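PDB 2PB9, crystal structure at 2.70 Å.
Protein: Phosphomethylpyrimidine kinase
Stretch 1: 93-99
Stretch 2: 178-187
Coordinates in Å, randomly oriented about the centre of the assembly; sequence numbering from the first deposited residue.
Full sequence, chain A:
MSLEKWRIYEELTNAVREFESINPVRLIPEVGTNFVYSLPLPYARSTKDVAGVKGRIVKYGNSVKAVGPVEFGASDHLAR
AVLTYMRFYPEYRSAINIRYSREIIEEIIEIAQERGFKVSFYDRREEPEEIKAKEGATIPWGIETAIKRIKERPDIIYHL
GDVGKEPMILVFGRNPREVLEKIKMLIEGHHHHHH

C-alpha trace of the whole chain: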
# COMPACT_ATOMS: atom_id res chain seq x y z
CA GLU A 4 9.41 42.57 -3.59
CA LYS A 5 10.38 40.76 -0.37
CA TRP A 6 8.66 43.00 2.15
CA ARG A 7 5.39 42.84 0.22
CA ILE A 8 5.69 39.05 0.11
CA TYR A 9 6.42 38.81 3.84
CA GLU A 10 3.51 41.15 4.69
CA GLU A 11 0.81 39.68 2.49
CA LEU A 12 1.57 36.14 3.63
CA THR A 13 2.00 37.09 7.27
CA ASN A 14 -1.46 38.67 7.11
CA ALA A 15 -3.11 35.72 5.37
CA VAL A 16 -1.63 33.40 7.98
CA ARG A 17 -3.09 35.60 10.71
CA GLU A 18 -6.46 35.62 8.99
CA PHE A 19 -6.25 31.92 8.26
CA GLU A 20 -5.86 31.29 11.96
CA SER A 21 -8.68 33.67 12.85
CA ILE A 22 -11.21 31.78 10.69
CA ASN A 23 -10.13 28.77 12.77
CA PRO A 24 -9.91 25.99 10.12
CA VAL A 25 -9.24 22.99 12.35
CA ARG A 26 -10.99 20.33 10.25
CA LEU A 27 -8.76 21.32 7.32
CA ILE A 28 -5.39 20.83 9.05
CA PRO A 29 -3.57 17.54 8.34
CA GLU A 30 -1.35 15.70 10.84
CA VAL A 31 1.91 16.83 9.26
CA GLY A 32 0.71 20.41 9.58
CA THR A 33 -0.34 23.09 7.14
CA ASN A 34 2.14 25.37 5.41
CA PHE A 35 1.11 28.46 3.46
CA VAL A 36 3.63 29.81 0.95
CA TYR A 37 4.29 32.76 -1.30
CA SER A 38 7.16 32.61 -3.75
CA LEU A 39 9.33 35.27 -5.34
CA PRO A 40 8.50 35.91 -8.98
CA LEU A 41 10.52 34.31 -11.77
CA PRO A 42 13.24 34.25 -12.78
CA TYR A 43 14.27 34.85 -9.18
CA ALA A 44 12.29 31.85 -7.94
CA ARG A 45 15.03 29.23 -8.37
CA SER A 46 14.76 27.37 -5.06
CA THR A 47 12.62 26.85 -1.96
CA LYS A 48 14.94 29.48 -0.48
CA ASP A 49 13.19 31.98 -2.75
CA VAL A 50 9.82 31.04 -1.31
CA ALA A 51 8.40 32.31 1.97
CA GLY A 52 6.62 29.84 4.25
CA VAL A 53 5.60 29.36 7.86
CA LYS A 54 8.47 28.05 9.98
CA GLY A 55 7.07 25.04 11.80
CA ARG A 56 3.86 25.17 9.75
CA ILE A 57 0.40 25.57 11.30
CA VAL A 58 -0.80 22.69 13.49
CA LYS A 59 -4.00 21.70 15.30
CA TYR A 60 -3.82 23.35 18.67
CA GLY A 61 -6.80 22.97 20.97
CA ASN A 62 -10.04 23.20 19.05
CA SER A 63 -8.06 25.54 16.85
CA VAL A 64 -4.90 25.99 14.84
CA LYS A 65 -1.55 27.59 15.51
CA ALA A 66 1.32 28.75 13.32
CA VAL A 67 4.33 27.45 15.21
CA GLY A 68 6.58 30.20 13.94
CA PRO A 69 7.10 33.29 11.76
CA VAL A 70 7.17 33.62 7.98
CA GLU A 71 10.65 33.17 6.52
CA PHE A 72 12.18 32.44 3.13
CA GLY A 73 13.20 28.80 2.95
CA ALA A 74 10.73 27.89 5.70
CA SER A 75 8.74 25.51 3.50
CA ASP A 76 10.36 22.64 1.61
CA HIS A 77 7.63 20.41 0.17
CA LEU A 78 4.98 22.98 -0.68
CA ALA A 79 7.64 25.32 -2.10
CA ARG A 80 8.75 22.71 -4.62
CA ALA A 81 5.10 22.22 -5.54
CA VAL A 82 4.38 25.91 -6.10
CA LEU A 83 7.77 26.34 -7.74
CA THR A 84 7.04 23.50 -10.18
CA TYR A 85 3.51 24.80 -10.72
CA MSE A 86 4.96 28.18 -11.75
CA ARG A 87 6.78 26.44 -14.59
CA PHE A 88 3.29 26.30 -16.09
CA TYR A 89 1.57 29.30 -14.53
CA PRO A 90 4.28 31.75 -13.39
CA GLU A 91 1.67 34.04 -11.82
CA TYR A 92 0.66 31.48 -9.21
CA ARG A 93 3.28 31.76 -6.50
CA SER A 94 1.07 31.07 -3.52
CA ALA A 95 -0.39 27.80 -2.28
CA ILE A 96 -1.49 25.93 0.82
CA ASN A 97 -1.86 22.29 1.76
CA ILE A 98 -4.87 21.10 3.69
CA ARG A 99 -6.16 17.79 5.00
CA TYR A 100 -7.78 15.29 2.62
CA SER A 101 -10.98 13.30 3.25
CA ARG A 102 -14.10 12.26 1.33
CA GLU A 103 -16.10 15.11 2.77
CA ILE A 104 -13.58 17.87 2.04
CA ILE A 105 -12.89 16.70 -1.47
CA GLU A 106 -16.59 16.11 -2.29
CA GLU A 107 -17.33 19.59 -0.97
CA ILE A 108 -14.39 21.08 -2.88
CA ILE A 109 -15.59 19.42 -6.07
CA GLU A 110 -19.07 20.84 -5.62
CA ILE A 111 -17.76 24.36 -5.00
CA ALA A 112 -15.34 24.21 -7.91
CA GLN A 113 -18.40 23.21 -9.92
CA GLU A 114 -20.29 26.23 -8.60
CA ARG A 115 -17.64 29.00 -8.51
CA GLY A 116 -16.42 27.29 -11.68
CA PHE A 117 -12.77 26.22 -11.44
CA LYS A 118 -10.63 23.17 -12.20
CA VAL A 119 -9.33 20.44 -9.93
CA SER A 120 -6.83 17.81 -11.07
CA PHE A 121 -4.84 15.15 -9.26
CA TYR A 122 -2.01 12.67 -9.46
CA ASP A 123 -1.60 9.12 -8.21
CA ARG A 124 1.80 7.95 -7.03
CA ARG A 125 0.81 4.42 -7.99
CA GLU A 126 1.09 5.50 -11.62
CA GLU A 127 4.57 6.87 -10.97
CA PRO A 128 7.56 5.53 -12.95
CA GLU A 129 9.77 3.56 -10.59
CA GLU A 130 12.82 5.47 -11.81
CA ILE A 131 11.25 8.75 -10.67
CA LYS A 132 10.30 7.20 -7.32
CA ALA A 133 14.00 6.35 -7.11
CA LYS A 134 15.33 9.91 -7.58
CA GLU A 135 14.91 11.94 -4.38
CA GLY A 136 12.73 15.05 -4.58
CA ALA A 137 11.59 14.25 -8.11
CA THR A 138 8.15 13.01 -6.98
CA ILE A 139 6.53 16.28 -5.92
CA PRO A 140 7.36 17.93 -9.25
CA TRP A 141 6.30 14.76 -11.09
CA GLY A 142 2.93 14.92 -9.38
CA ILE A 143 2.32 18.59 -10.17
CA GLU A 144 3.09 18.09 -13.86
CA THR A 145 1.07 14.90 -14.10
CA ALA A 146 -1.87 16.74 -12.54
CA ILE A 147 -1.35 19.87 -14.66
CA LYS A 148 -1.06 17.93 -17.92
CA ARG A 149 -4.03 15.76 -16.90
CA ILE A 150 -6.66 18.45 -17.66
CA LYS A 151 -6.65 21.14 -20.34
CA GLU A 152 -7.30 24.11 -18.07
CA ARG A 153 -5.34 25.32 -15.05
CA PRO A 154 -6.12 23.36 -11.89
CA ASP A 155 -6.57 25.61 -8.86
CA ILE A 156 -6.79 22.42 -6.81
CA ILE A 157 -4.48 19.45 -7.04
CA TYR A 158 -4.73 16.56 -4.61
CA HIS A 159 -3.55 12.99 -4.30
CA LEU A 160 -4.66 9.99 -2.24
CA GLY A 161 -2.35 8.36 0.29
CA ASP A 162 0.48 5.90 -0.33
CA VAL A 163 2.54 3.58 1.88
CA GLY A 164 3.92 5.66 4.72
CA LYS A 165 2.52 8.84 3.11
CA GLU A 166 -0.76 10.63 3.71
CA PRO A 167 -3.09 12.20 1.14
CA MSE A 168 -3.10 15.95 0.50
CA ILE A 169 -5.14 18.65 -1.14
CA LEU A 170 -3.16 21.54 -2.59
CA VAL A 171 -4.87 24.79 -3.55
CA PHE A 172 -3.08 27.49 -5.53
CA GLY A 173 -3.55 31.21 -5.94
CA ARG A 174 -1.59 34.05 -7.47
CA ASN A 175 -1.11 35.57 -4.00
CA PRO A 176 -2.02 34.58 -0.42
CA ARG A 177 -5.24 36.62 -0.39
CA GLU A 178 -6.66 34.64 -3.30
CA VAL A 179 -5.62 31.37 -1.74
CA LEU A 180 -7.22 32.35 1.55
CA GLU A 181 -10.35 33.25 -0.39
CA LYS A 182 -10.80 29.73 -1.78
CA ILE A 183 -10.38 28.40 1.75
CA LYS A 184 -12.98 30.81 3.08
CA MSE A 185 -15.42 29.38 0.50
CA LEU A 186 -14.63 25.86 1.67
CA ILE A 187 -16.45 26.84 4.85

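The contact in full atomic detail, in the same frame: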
# COMPACT_ATOMS: atom_id res chain seq x y z
N ARG A 93 2.20 32.02 -7.45
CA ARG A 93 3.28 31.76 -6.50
C ARG A 93 2.85 31.63 -5.06
O ARG A 93 3.65 31.84 -4.15
CB ARG A 93 4.35 32.83 -6.62
CG ARG A 93 3.87 34.17 -7.09
CD ARG A 93 4.81 34.65 -8.17
NE ARG A 93 4.85 36.10 -8.22
CZ ARG A 93 5.30 36.88 -7.24
NH1 ARG A 93 5.76 36.34 -6.12
NH2 ARG A 93 5.28 38.19 -7.38
N SER A 94 1.59 31.28 -4.86
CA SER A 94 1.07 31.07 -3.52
C SER A 94 0.36 29.73 -3.55
O SER A 94 -0.09 29.28 -4.61
CB SER A 94 0.08 32.17 -3.14
OG SER A 94 -0.32 32.03 -1.79
N ALA A 95 0.27 29.09 -2.39
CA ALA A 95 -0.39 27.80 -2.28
C ALA A 95 -0.55 27.46 -0.82
O ALA A 95 -0.01 28.15 0.05
CB ALA A 95 0.43 26.72 -3.00
N ILE A 96 -1.29 26.39 -0.54
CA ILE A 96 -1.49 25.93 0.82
C ILE A 96 -1.93 24.47 0.80
O ILE A 96 -2.69 24.05 -0.08
CB ILE A 96 -2.56 26.77 1.56
CG1 ILE A 96 -2.63 26.36 3.02
CG2 ILE A 96 -3.93 26.58 0.93
CD1 ILE A 96 -3.53 27.23 3.85
N ASN A 97 -1.44 23.68 1.74
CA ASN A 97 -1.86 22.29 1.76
C ASN A 97 -2.78 22.04 2.94
O ASN A 97 -2.49 22.42 4.08
CB ASN A 97 -0.65 21.33 1.80
CG ASN A 97 0.17 21.44 3.08
OD1 ASN A 97 1.02 22.32 3.22
ND2 ASN A 97 -0.09 20.54 4.03
N ILE A 98 -3.92 21.41 2.65
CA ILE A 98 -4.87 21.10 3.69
C ILE A 98 -5.19 19.62 3.69
O ILE A 98 -4.90 18.91 2.73
CB ILE A 98 -6.17 21.89 3.51
CG1 ILE A 98 -6.74 21.65 2.12
CG2 ILE A 98 -5.90 23.37 3.71
CD1 ILE A 98 -8.09 22.33 1.88
N ARG A 99 -5.78 19.18 4.79
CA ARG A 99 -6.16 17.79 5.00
C ARG A 99 -7.07 17.24 3.90
O ARG A 99 -7.87 17.98 3.32
CB ARG A 99 -6.87 17.67 6.35
CG ARG A 99 -6.98 16.27 6.89
CD ARG A 99 -7.45 16.31 8.32
NE ARG A 99 -8.82 16.80 8.41
CZ ARG A 99 -9.90 16.06 8.17
NH1 ARG A 99 -9.77 14.78 7.82
NH2 ARG A 99 -11.11 16.59 8.28
N GLU A 178 -5.82 35.47 -2.45
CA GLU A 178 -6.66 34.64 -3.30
C GLU A 178 -6.76 33.22 -2.78
O GLU A 178 -7.82 32.59 -2.82
CB GLU A 178 -6.13 34.65 -4.73
CG GLU A 178 -6.50 35.93 -5.46
CD GLU A 178 -5.89 36.02 -6.84
OE1 GLU A 178 -5.85 34.97 -7.54
OE2 GLU A 178 -5.47 37.14 -7.22
N VAL A 179 -5.64 32.71 -2.28
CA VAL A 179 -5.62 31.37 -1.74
C VAL A 179 -6.59 31.36 -0.57
O VAL A 179 -7.56 30.59 -0.54
CB VAL A 179 -4.20 30.97 -1.26
CG1 VAL A 179 -4.25 29.64 -0.52
CG2 VAL A 179 -3.25 30.87 -2.46
N LEU A 180 -6.35 32.26 0.38
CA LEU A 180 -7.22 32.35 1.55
C LEU A 180 -8.69 32.49 1.18
O LEU A 180 -9.56 32.07 1.93
CB LEU A 180 -6.81 33.52 2.42
CG LEU A 180 -7.62 33.58 3.71
CD1 LEU A 180 -7.64 32.22 4.40
CD2 LEU A 180 -7.03 34.63 4.62
N GLU A 181 -8.97 33.07 0.02
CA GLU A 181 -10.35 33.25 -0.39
C GLU A 181 -11.00 31.92 -0.77
O GLU A 181 -12.17 31.71 -0.47
CB GLU A 181 -10.44 34.26 -1.54
CG GLU A 181 -9.90 35.64 -1.14
CD GLU A 181 -10.17 36.75 -2.16
OE1 GLU A 181 -11.36 37.10 -2.36
OE2 GLU A 181 -9.20 37.26 -2.76
N LYS A 182 -10.25 31.03 -1.40
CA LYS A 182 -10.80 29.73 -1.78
C LYS A 182 -11.10 28.96 -0.49
O LYS A 182 -12.11 28.26 -0.39
CB LYS A 182 -9.78 28.92 -2.59
CG LYS A 182 -9.25 29.57 -3.84
CD LYS A 182 -10.06 29.19 -5.05
CE LYS A 182 -9.53 29.89 -6.30
NZ LYS A 182 -9.59 31.39 -6.16
N ILE A 183 -10.21 29.09 0.48
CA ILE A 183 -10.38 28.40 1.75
C ILE A 183 -11.63 28.89 2.45
O ILE A 183 -12.42 28.10 2.97
CB ILE A 183 -9.15 28.62 2.66
CG1 ILE A 183 -7.91 28.02 2.00
CG2 ILE A 183 -9.39 27.99 4.03
CD1 ILE A 183 -8.02 26.53 1.71
N LYS A 184 -11.82 30.21 2.46
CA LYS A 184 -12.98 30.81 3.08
C LYS A 184 -14.25 30.17 2.50
O LYS A 184 -15.17 29.82 3.25
CB LYS A 184 -12.98 32.32 2.85
CG LYS A 184 -12.06 33.11 3.80
CD LYS A 184 -11.84 34.54 3.32
CE LYS A 184 -12.00 35.58 4.43
NZ LYS A 184 -11.08 35.36 5.58
N MSE A 185 -14.28 30.00 1.18
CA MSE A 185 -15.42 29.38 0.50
C MSE A 185 -15.68 27.99 1.05
O MSE A 185 -16.82 27.60 1.33
CB MSE A 185 -15.15 29.25 -1.00
CG MSE A 185 -15.18 30.52 -1.81
SE MSE A 185 -14.77 30.12 -3.67
CE MSE A 185 -13.13 31.16 -3.85
N LEU A 186 -14.59 27.24 1.18
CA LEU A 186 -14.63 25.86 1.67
C LEU A 186 -15.40 25.72 2.97
O LEU A 186 -15.71 24.61 3.40
CB LEU A 186 -13.20 25.34 1.85
CG LEU A 186 -13.05 23.83 2.01
CD1 LEU A 186 -13.70 23.12 0.84
CD2 LEU A 186 -11.57 23.49 2.10
N ILE A 187 -15.69 26.85 3.61
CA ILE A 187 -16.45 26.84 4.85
C ILE A 187 -17.88 27.36 4.61
O ILE A 187 -18.84 26.58 4.82
CB ILE A 187 -15.75 27.71 5.91
CG1 ILE A 187 -14.26 27.34 5.98
CG2 ILE A 187 -16.40 27.50 7.26
CD1 ILE A 187 -13.50 28.13 7.01

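Val179, Ile96 and Ile183 carry most of this contact, in which a helix packs on one face of a β-strand. The axes of strand 94-98 and helix 178-185 approach to 8.4 Å and run 37° apart in the same N-to-C sense, so the helix-facing strand residues, every second one, meet residues progressively further along the helix. The 268 Å² buried in total, both sides summed, is a modest area.

Val179 covers the most surface, 79 Å² of it shielded by the strand. Its CA-to-CB bond points toward the strand, and chi1 is t (172°). Its two methyls make their closest approaches to different residues: CG1 lies 3.4 Å from CG2 of Ile96, while CG2 lies 3.2 Å from OG of Ser94. Val179 CG2 is also 3.9 Å from the backbone N of Ala95. The Ser94 approach is tight but cannot be a hydrogen bond, because a methyl carbon faces the hydroxyl; that oxygen is hydrogen-bonded elsewhere in the structure.

Ile96 sits between two helical turns. Its CG2, 3.4 Å from Val179 CG1, is also 4.2 Å from CD1 of Ile183. Val179 and Ile183 are four residues apart, and the hydrogen bond from Ile183 N to Val179 O, 3.2 Å long, belongs to the helical repeat that places both side chains on the strand-facing side.

Ile183, with chi1 and chi2 both m, extends the same methyl further along the strand: its CD1 is also 4.2 Å from CD1 of Ile98. That Ile98 atom makes a closer contact, 3.7 Å, with CD2 of Leu186.

Strand alternation explains the selection. Ser94, Ile96 and Ile98 direct CA-to-CB toward the helix, whereas Ala95 and Asn97 direct it away. No hydrogen bond crosses the contact, so the association between these stretches rests chiefly on apolar packing.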